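Toll-like receptor 6, Variable lymphocyte receptor B (Mus musculus, PDB 3A79) probably senses microbial lipopeptides as the leucine-rich-repeat ectodomain of a Toll-like receptor, fused here to part of a hagfish variable lymphocyte receptor. Local coordinates at residues Asn206-Val211 and Lys229-Asn234. Sequence-based numbering, arbitrary orientation.
With BMA (beta-D-mannopyranose), chain F; NAG (2-acetamido-2-deoxy-beta-D-glucopyranose), chain C.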
ATOM      1  N   ASN B 206     -29.385   3.149  20.407  1.00 72.21           N
ATOM      2  CA  ASN B 206     -29.596   4.438  19.773  1.00 76.63           C
ATOM      3  C   ASN B 206     -29.696   5.581  20.749  1.00 78.11           C
ATOM      4  O   ASN B 206     -30.592   6.421  20.644  1.00 82.50           O
ATOM      5  CB  ASN B 206     -30.862   4.407  18.930  1.00 80.09           C
ATOM      6  CG  ASN B 206     -30.601   3.963  17.531  1.00 85.40           C
ATOM      7  OD1 ASN B 206     -29.647   4.420  16.899  1.00 91.84           O
ATOM      8  ND2 ASN B 206     -31.439   3.060  17.026  1.00 86.78           N
ATOM      9  N   SER B 207     -28.783   5.617  21.703  1.00 73.13           N
ATOM     10  CA  SER B 207     -28.809   6.675  22.693  1.00 76.83           C
ATOM     11  C   SER B 207     -27.590   6.628  23.576  1.00 84.52           C
ATOM     12  O   SER B 207     -26.811   5.669  23.558  1.00 83.78           O
ATOM     13  CB  SER B 207     -30.069   6.592  23.559  1.00 58.83           C
ATOM     14  OG  SER B 207     -30.290   5.262  23.986  1.00 54.75           O
ATOM     15  N   LEU B 208     -27.433   7.693  24.347  1.00 81.20           N
ATOM     16  CA  LEU B 208     -26.372   7.760  25.311  1.00 69.07           C
ATOM     17  C   LEU B 208     -26.637   6.665  26.327  1.00 68.96           C
ATOM     18  O   LEU B 208     -27.786   6.390  26.656  1.00 68.93           O
ATOM     19  CB  LEU B 208     -26.353   9.149  25.937  1.00 65.42           C
ATOM     20  CG  LEU B 208     -25.904  10.193  24.910  1.00 56.51           C
ATOM     21  CD1 LEU B 208     -25.935  11.612  25.452  1.00 40.79           C
ATOM     22  CD2 LEU B 208     -24.493   9.829  24.430  1.00 58.71           C
ATOM     23  N   PHE B 209     -25.575   6.002  26.771  1.00 71.68           N
ATOM     24  CA  PHE B 209     -25.683   4.948  27.766  1.00 69.43           C
ATOM     25  C   PHE B 209     -26.173   5.564  29.057  1.00 72.65           C
ATOM     26  O   PHE B 209     -25.552   6.493  29.576  1.00 68.82           O
ATOM     27  CB  PHE B 209     -24.316   4.305  27.990  1.00 70.69           C
ATOM     28  CG  PHE B 209     -24.239   3.452  29.227  1.00 71.53           C
ATOM     29  CD1 PHE B 209     -24.501   2.088  29.165  1.00 67.60           C
ATOM     30  CD2 PHE B 209     -23.896   4.010  30.451  1.00 61.18           C
ATOM     31  CE1 PHE B 209     -24.427   1.302  30.302  1.00 68.77           C
ATOM     32  CE2 PHE B 209     -23.824   3.230  31.585  1.00 59.80           C
ATOM     33  CZ  PHE B 209     -24.089   1.873  31.513  1.00 62.60           C
ATOM     34  N   SER B 210     -27.286   5.065  29.584  1.00 75.06           N
ATOM     35  CA  SER B 210     -27.854   5.698  30.768  1.00 77.72           C
ATOM     36  C   SER B 210     -28.378   4.703  31.786  1.00 74.89           C
ATOM     37  O   SER B 210     -29.500   4.823  32.249  1.00 83.86           O
ATOM     38  CB  SER B 210     -28.955   6.691  30.379  1.00 71.75           C
ATOM     39  OG  SER B 210     -30.156   6.020  30.041  1.00 74.02           O
ATOM     40  N   VAL B 211     -27.569   3.722  32.147  1.00 67.11           N
ATOM     41  CA  VAL B 211     -28.018   2.768  33.144  1.00 71.42           C
ATOM     42  C   VAL B 211     -27.519   3.103  34.554  1.00 74.17           C
ATOM     43  O   VAL B 211     -26.321   3.319  34.780  1.00 67.55           O
ATOM     44  CB  VAL B 211     -27.660   1.335  32.761  1.00 65.25           C
ATOM     45  CG1 VAL B 211     -28.185   0.375  33.803  1.00 70.89           C
ATOM     46  CG2 VAL B 211     -28.262   1.016  31.443  1.00 61.60           C
ATOM     47  N   LYS B 229     -22.566   4.083  24.030  1.00 53.90           N
ATOM     48  CA  LYS B 229     -22.359   5.398  23.427  1.00 47.53           C
ATOM     49  C   LYS B 229     -22.081   6.437  24.505  1.00 59.18           C
ATOM     50  O   LYS B 229     -22.947   6.723  25.330  1.00 60.70           O
ATOM     51  CB  LYS B 229     -23.592   5.808  22.630  1.00 40.19           C
ATOM     52  CG  LYS B 229     -23.515   7.175  21.973  1.00 53.88           C
ATOM     53  CD  LYS B 229     -24.836   7.475  21.270  1.00 69.20           C
ATOM     54  CE  LYS B 229     -24.761   8.662  20.321  1.00 75.26           C
ATOM     55  NZ  LYS B 229     -25.830   8.561  19.279  1.00 77.43           N
ATOM     56  N   LEU B 230     -20.880   7.008  24.493  1.00 58.56           N
ATOM     57  CA  LEU B 230     -20.469   7.937  25.539  1.00 55.02           C
ATOM     58  C   LEU B 230     -19.931   9.243  24.994  1.00 56.31           C
ATOM     59  O   LEU B 230     -19.193   9.260  24.015  1.00 69.12           O
ATOM     60  CB  LEU B 230     -19.382   7.306  26.405  1.00 51.46           C
ATOM     61  CG  LEU B 230     -19.614   5.859  26.813  1.00 60.54           C
ATOM     62  CD1 LEU B 230     -18.301   5.192  27.176  1.00 54.30           C
ATOM     63  CD2 LEU B 230     -20.599   5.816  27.965  1.00 72.76           C
ATOM     64  N   ASN B 231     -20.313  10.340  25.632  1.00 50.94           N
ATOM     65  CA  ASN B 231     -19.528  11.561  25.546  1.00 64.99           C
ATOM     66  C   ASN B 231     -18.843  11.792  26.889  1.00 61.58           C
ATOM     67  O   ASN B 231     -18.648  10.848  27.653  1.00 64.54           O
ATOM     68  CB  ASN B 231     -20.372  12.764  25.111  1.00 80.52           C
ATOM     69  CG  ASN B 231     -21.779  12.715  25.647  1.00 76.16           C
ATOM     70  OD1 ASN B 231     -21.985  12.663  26.854  1.00 78.43           O
ATOM     71  ND2 ASN B 231     -22.758  12.748  24.751  1.00 62.38           N
ATOM     72  N   ASP B 232     -18.463  13.026  27.185  1.00 54.29           N
ATOM     73  CA  ASP B 232     -17.799  13.281  28.461  1.00 67.94           C
ATOM     74  C   ASP B 232     -18.821  13.400  29.590  1.00 82.65           C
ATOM     75  O   ASP B 232     -18.519  13.090  30.746  1.00 84.07           O
ATOM     76  CB  ASP B 232     -16.937  14.533  28.376  1.00 74.93           C
ATOM     77  CG  ASP B 232     -16.057  14.545  27.142  1.00 83.21           C
ATOM     78  OD1 ASP B 232     -15.407  13.512  26.872  1.00 76.85           O
ATOM     79  OD2 ASP B 232     -16.020  15.580  26.444  1.00 87.73           O
ATOM     80  N   GLU B 233     -20.038  13.817  29.233  1.00 88.59           N
ATOM     81  CA  GLU B 233     -21.121  14.055  30.188  1.00 84.53           C
ATOM     82  C   GLU B 233     -21.725  12.789  30.808  1.00 82.46           C
ATOM     83  O   GLU B 233     -22.368  12.862  31.856  1.00 85.96           O
ATOM     84  CB  GLU B 233     -22.231  14.890  29.542  1.00 86.59           C
ATOM     85  CG  GLU B 233     -21.851  16.343  29.275  1.00104.11           C
ATOM     86  CD  GLU B 233     -23.067  17.267  29.206  1.00123.98           C
ATOM     87  OE1 GLU B 233     -24.161  16.788  28.837  1.00129.74           O
ATOM     88  OE2 GLU B 233     -22.928  18.472  29.528  1.00127.24           O
ATOM     89  N   ASN B 234     -21.536  11.641  30.157  1.00 71.14           N
ATOM     90  CA  ASN B 234     -22.045  10.371  30.680  1.00 66.28           C
ATOM     91  C   ASN B 234     -20.957   9.315  30.805  1.00 71.24           C
ATOM     92  O   ASN B 234     -21.250   8.146  31.075  1.00 61.01           O
ATOM     93  CB  ASN B 234     -23.211   9.833  29.841  1.00 62.43           C
ATOM     94  CG  ASN B 234     -22.752   9.161  28.550  1.00 68.13           C
ATOM     95  OD1 ASN B 234     -21.784   9.587  27.920  1.00 77.78           O
ATOM     96  ND2 ASN B 234     -23.449   8.106  28.153  1.00 56.32           N
TER
HETATM   97  C1  BMA F   3     -30.453   1.441  13.986  1.00102.39           C
HETATM   98  C2  BMA F   3     -31.415   0.249  14.033  1.00106.17           C
HETATM   99  C3  BMA F   3     -32.667   0.493  13.178  1.00112.20           C
HETATM  100  C4  BMA F   3     -33.240   1.900  13.392  1.00110.42           C
HETATM  101  C5  BMA F   3     -32.131   2.942  13.255  1.00104.31           C
HETATM  102  C6  BMA F   3     -32.646   4.368  13.451  1.00 94.82           C
HETATM  103  O2  BMA F   3     -31.763  -0.028  15.386  1.00 91.39           O
HETATM  104  O3  BMA F   3     -33.631  -0.523  13.406  1.00110.85           O
HETATM  105  O4  BMA F   3     -34.262   2.179  12.457  1.00106.73           O
HETATM  106  O5  BMA F   3     -31.129   2.663  14.209  1.00105.13           O
HETATM  107  O6  BMA F   3     -31.562   5.274  13.531  1.00 86.89           O
HETATM  108  C1  NAG C   2     -25.304   1.287  14.943  1.00 74.39           C
HETATM  109  C2  NAG C   2     -25.994   2.608  14.599  1.00 74.03           C
HETATM  110  C3  NAG C   2     -27.502   2.583  14.896  1.00 76.68           C
HETATM  111  C4  NAG C   2     -28.154   1.277  14.461  1.00 79.35           C
HETATM  112  C5  NAG C   2     -27.364   0.125  15.044  1.00 82.51           C
HETATM  113  C6  NAG C   2     -27.997  -1.191  14.645  1.00 86.55           C
HETATM  114  C7  NAG C   2     -24.750   4.686  14.557  1.00 71.58           C
HETATM  115  C8  NAG C   2     -24.057   5.789  15.308  1.00 64.60           C
HETATM  116  N2  NAG C   2     -25.326   3.711  15.271  1.00 76.69           N
HETATM  117  O3  NAG C   2     -28.196   3.696  14.355  1.00 70.08           O
HETATM  118  O4  NAG C   2     -29.455   1.229  14.996  1.00 89.87           O
HETATM  119  O5  NAG C   2     -26.047   0.154  14.551  1.00 79.36           O
HETATM  120  O6  NAG C   2     -27.689  -1.382  13.287  1.00 86.40           O
HETATM  121  O7  NAG C   2     -24.765   4.705  13.326  1.00 63.60           O
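The amide of N234 bridges F209 and K229 in the Toll-like receptor 6 part of this fusion. Its ND2 donates to F209 O (3.0 Å) and, within its own segment, to K229 O (3.2 Å), each acceptor lying close to the amide plane and offering a lone pair. F209 N also reaches K229 O (3.1 Å, 170° at the hydrogen), which therefore takes two donors. N234 OD1 turns back to accept from N231 N, with CG between the backbone N and the carbonyl carbon (chi1 79°). An asparagine suits this place because one short planar group both gives and accepts; an alanine here would probably leave F209 O and N231 N without these partners and K229 O with one donor fewer.

Van der Waals contacts flank the bonds. L208 crosses N231 at about a right angle, its CD1 and CD2 each 3.4 Å from N231 ND2, and K229's extended aliphatic chain suits L208, CG meeting CD2. Apolar F209 and L230 touch and fill the buried side against L238 of helix 235-246.

Separately, N206 ND2 donates to mannose O5 (2.9 Å) of a protein-linked glycan. Between adjacent leucine-rich repeats, one buried side-chain amide and a backbone bond thus serve backbone polar groups beyond the parallel strands.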